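PDB 1JYK: CTP:phosphocholine Cytidylyltransferase from Streptococcus pneumoniae, which catalyses the transfer of a cytidylyl group from CTP to phosphocholine, giving CDP-choline and pyrophosphate. Local coordinates for residues N128-M134 with E230-E236. Numbering follows the deposited sequence.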
ATOM      1  N   ASN A 128      -2.985  -5.211  -5.691  1.00 19.85           N
ATOM      2  CA  ASN A 128      -4.352  -5.473  -5.276  1.00 18.32           C
ATOM      3  C   ASN A 128      -5.296  -4.925  -6.329  1.00 17.71           C
ATOM      4  O   ASN A 128      -5.008  -3.908  -6.962  1.00 19.03           O
ATOM      5  CB  ASN A 128      -4.659  -4.776  -3.952  1.00 18.87           C
ATOM      6  CG  ASN A 128      -4.026  -5.470  -2.766  1.00 20.93           C
ATOM      7  OD1 ASN A 128      -3.803  -6.679  -2.789  1.00 23.95           O
ATOM      8  ND2 ASN A 128      -3.726  -4.705  -1.723  1.00 20.60           N
ATOM      9  N   TYR A 129      -6.414  -5.603  -6.527  1.00 16.78           N
ATOM     10  CA  TYR A 129      -7.417  -5.126  -7.459  1.00 16.64           C
ATOM     11  C   TYR A 129      -8.541  -4.580  -6.578  1.00 17.64           C
ATOM     12  O   TYR A 129      -9.069  -5.294  -5.720  1.00 17.22           O
ATOM     13  CB  TYR A 129      -7.946  -6.262  -8.331  1.00 14.57           C
ATOM     14  CG  TYR A 129      -9.031  -5.807  -9.280  1.00 16.55           C
ATOM     15  CD1 TYR A 129     -10.382  -5.947  -8.949  1.00 16.49           C
ATOM     16  CD2 TYR A 129      -8.708  -5.211 -10.499  1.00 16.73           C
ATOM     17  CE1 TYR A 129     -11.383  -5.504  -9.809  1.00 16.29           C
ATOM     18  CE2 TYR A 129      -9.699  -4.765 -11.366  1.00 17.24           C
ATOM     19  CZ  TYR A 129     -11.032  -4.915 -11.015  1.00 17.90           C
ATOM     20  OH  TYR A 129     -12.010  -4.488 -11.881  1.00 19.09           O
ATOM     21  N   LEU A 130      -8.902  -3.319  -6.781  1.00 17.82           N
ATOM     22  CA  LEU A 130      -9.952  -2.699  -5.981  1.00 17.85           C
ATOM     23  C   LEU A 130     -11.317  -2.778  -6.658  1.00 18.91           C
ATOM     24  O   LEU A 130     -11.535  -2.153  -7.697  1.00 19.58           O
ATOM     25  CB  LEU A 130      -9.592  -1.234  -5.696  1.00 17.70           C
ATOM     26  CG  LEU A 130      -8.151  -0.999  -5.223  1.00 17.38           C
ATOM     27  CD1 LEU A 130      -7.856   0.477  -5.157  1.00 17.70           C
ATOM     28  CD2 LEU A 130      -7.950  -1.640  -3.867  1.00 17.78           C
ATOM     29  N   PHE A 131     -12.230  -3.548  -6.073  1.00 19.37           N
ATOM     30  CA  PHE A 131     -13.573  -3.683  -6.629  1.00 20.20           C
ATOM     31  C   PHE A 131     -14.436  -2.462  -6.324  1.00 21.45           C
ATOM     32  O   PHE A 131     -15.416  -2.200  -7.014  1.00 23.83           O
ATOM     33  CB  PHE A 131     -14.255  -4.937  -6.079  1.00 18.93           C
ATOM     34  CG  PHE A 131     -13.935  -6.183  -6.848  1.00 18.57           C
ATOM     35  CD1 PHE A 131     -14.653  -6.513  -7.996  1.00 18.90           C
ATOM     36  CD2 PHE A 131     -12.900  -7.020  -6.440  1.00 18.78           C
ATOM     37  CE1 PHE A 131     -14.343  -7.661  -8.727  1.00 19.09           C
ATOM     38  CE2 PHE A 131     -12.585  -8.165  -7.161  1.00 18.89           C
ATOM     39  CZ  PHE A 131     -13.307  -8.486  -8.308  1.00 18.83           C
ATOM     40  N   LYS A 132     -14.072  -1.713  -5.289  1.00 21.80           N
ATOM     41  CA  LYS A 132     -14.830  -0.533  -4.907  1.00 22.14           C
ATOM     42  C   LYS A 132     -13.909   0.653  -4.664  1.00 21.12           C
ATOM     43  O   LYS A 132     -12.778   0.466  -4.205  1.00 20.32           O
ATOM     44  CB  LYS A 132     -15.637  -0.825  -3.639  1.00 26.24           C
ATOM     45  CG  LYS A 132     -16.744  -1.855  -3.832  1.00 31.61           C
ATOM     46  CD  LYS A 132     -18.097  -1.314  -3.391  1.00 36.43           C
ATOM     47  CE  LYS A 132     -18.333  -1.555  -1.908  1.00 39.80           C
ATOM     48  NZ  LYS A 132     -19.578  -0.891  -1.414  1.00 42.51           N
ATOM     49  N   ASN A 133     -14.394   1.859  -4.981  1.00 18.90           N
ATOM     50  CA  ASN A 133     -13.626   3.089  -4.770  1.00 18.23           C
ATOM     51  C   ASN A 133     -13.883   3.716  -3.397  1.00 17.16           C
ATOM     52  O   ASN A 133     -14.799   4.480  -3.136  1.00 17.73           O
ATOM     53  CB  ASN A 133     -13.873   4.129  -5.850  1.00 16.25           C
ATOM     54  CG  ASN A 133     -12.835   5.241  -5.810  1.00 17.33           C
ATOM     55  OD1 ASN A 133     -11.987   5.282  -4.910  1.00 15.69           O
ATOM     56  ND2 ASN A 133     -12.895   6.144  -6.781  1.00 16.26           N
HETATM   57  N   MSE A 134     -12.951   3.331  -2.574  1.00 18.17           N
HETATM   58  CA  MSE A 134     -12.657   3.542  -1.176  1.00 19.18           C
HETATM   59  C   MSE A 134     -12.112   4.936  -0.868  1.00 18.58           C
HETATM   60  O   MSE A 134     -12.260   5.455   0.243  1.00 17.57           O
HETATM   61  CB  MSE A 134     -11.572   2.599  -1.178  1.00 26.55           C
HETATM   62  CG  MSE A 134     -10.605   2.329  -0.256  1.00 26.01           C
HETATM   63 SE   MSE A 134     -10.037   1.259  -1.568  1.00 32.25          SE
HETATM   64  CE  MSE A 134     -11.108  -0.412  -1.043  1.00 28.10           C
ATOM     65  N   GLU A 230     -16.053  -4.227   3.118  1.00 23.26           N
ATOM     66  CA  GLU A 230     -16.817  -5.420   2.786  1.00 27.48           C
ATOM     67  C   GLU A 230     -15.811  -6.386   2.172  1.00 28.28           C
ATOM     68  O   GLU A 230     -14.910  -5.975   1.441  1.00 27.71           O
ATOM     69  CB  GLU A 230     -17.914  -5.085   1.783  1.00 32.04           C
ATOM     70  CG  GLU A 230     -18.927  -4.085   2.322  1.00 42.39           C
ATOM     71  CD  GLU A 230     -19.786  -3.466   1.233  1.00 48.64           C
ATOM     72  OE1 GLU A 230     -20.934  -3.927   1.049  1.00 51.52           O
ATOM     73  OE2 GLU A 230     -19.313  -2.521   0.561  1.00 51.47           O
ATOM     74  N   GLY A 231     -15.968  -7.666   2.483  1.00 29.84           N
ATOM     75  CA  GLY A 231     -15.058  -8.693   2.003  1.00 31.97           C
ATOM     76  C   GLY A 231     -14.480  -8.620   0.602  1.00 32.92           C
ATOM     77  O   GLY A 231     -13.297  -8.897   0.416  1.00 33.65           O
ATOM     78  N   ASN A 232     -15.292  -8.252  -0.383  1.00 33.12           N
ATOM     79  CA  ASN A 232     -14.827  -8.195  -1.767  1.00 34.92           C
ATOM     80  C   ASN A 232     -14.395  -6.810  -2.262  1.00 33.50           C
ATOM     81  O   ASN A 232     -14.332  -6.572  -3.470  1.00 34.76           O
ATOM     82  CB  ASN A 232     -15.922  -8.744  -2.693  1.00 38.78           C
ATOM     83  CG  ASN A 232     -17.304  -8.226  -2.333  1.00 43.28           C
ATOM     84  OD1 ASN A 232     -17.461  -7.074  -1.917  1.00 45.42           O
ATOM     85  ND2 ASN A 232     -18.317  -9.077  -2.491  1.00 45.16           N
ATOM     86  N   SER A 233     -14.084  -5.907  -1.342  1.00 29.61           N
ATOM     87  CA  SER A 233     -13.685  -4.553  -1.714  1.00 27.19           C
ATOM     88  C   SER A 233     -12.286  -4.513  -2.313  1.00 25.63           C
ATOM     89  O   SER A 233     -12.032  -3.801  -3.285  1.00 23.25           O
ATOM     90  CB  SER A 233     -13.747  -3.643  -0.490  1.00 27.99           C
ATOM     91  OG  SER A 233     -15.076  -3.215  -0.250  1.00 30.65           O
ATOM     92  N   ILE A 234     -11.379  -5.269  -1.702  1.00 24.78           N
ATOM     93  CA  ILE A 234      -9.997  -5.361  -2.159  1.00 23.79           C
ATOM     94  C   ILE A 234      -9.756  -6.827  -2.479  1.00 23.98           C
ATOM     95  O   ILE A 234     -10.107  -7.707  -1.693  1.00 26.54           O
ATOM     96  CB  ILE A 234      -8.998  -4.929  -1.057  1.00 22.32           C
ATOM     97  CG1 ILE A 234      -9.084  -3.420  -0.830  1.00 23.07           C
ATOM     98  CG2 ILE A 234      -7.583  -5.311  -1.452  1.00 22.17           C
ATOM     99  CD1 ILE A 234      -8.415  -2.954   0.449  1.00 20.99           C
ATOM    100  N   TYR A 235      -9.182  -7.098  -3.640  1.00 22.01           N
ATOM    101  CA  TYR A 235      -8.898  -8.469  -4.020  1.00 21.52           C
ATOM    102  C   TYR A 235      -7.390  -8.600  -4.113  1.00 22.45           C
ATOM    103  O   TYR A 235      -6.765  -7.989  -4.972  1.00 22.19           O
ATOM    104  CB  TYR A 235      -9.539  -8.794  -5.362  1.00 21.46           C
ATOM    105  CG  TYR A 235      -9.379 -10.235  -5.779  1.00 22.24           C
ATOM    106  CD1 TYR A 235     -10.484 -11.079  -5.865  1.00 22.35           C
ATOM    107  CD2 TYR A 235      -8.132 -10.747  -6.132  1.00 22.43           C
ATOM    108  CE1 TYR A 235     -10.350 -12.396  -6.295  1.00 23.41           C
ATOM    109  CE2 TYR A 235      -7.987 -12.059  -6.562  1.00 22.58           C
ATOM    110  CZ  TYR A 235      -9.102 -12.877  -6.643  1.00 23.28           C
ATOM    111  OH  TYR A 235      -8.974 -14.173  -7.087  1.00 25.47           O
ATOM    112  N   GLU A 236      -6.815  -9.392  -3.213  1.00 23.42           N
ATOM    113  CA  GLU A 236      -5.374  -9.603  -3.164  1.00 24.02           C
ATOM    114  C   GLU A 236      -4.879 -10.561  -4.227  1.00 22.25           C
ATOM    115  O   GLU A 236      -5.460 -11.625  -4.431  1.00 24.16           O
ATOM    116  CB  GLU A 236      -4.967 -10.160  -1.801  1.00 27.03           C
ATOM    117  CG  GLU A 236      -5.502  -9.380  -0.627  1.00 34.14           C
ATOM    118  CD  GLU A 236      -6.968  -9.670  -0.337  1.00 38.51           C
ATOM    119  OE1 GLU A 236      -7.589 -10.488  -1.059  1.00 38.43           O
ATOM    120  OE2 GLU A 236      -7.497  -9.067   0.625  1.00 42.50           O
TER
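In a two-stranded antiparallel sheet, Tyr-129 and Tyr-235 form a hydrogen-bonded pair. Tyr-129 N donates to Tyr-235 O at 2.9 Å, and Tyr-235 N returns a bond of 2.8 Å to Tyr-129 O. Beyond the last strand pair, Phe-131 N still reaches Ser-233 O (2.8 Å), though the bond is bent to 140° at the hydrogen.

The broad rings of Tyr-129 and Phe-131 present a large apolar surface to Leu-246 of helix 240-250. Tyr-129 sets CE1 over the centre of the Phe-131 ring, while the edge of that ring meets the other strand, Phe-131 CE2 lying 3.6 Å from Tyr-235 CB. The Tyr-235 hydroxyl is bonded to the Asp-242 carbonyl of the same helix.

This small sheet is not hydrogen-bonded strand to strand into the large mixed sheet of the nucleotidyltransferase fold. On its other face Leu-130 packs on helix 58-68, and the branched Ile-234 offers two arms. CG1 lies alongside Leu-130 CD2 in apolar contact and, at 3.6 Å, meets the CE methyl of selenomethionine Met-134, whose chain bends at its last torsion (-89°) to bring that methyl in. CG2, anti to the backbone N, rests 3.8 Å from Asn-128 CG. Glu-236, on the same face, touches strand 142-149 and carries its carboxylate to a salt bridge with Arg-149.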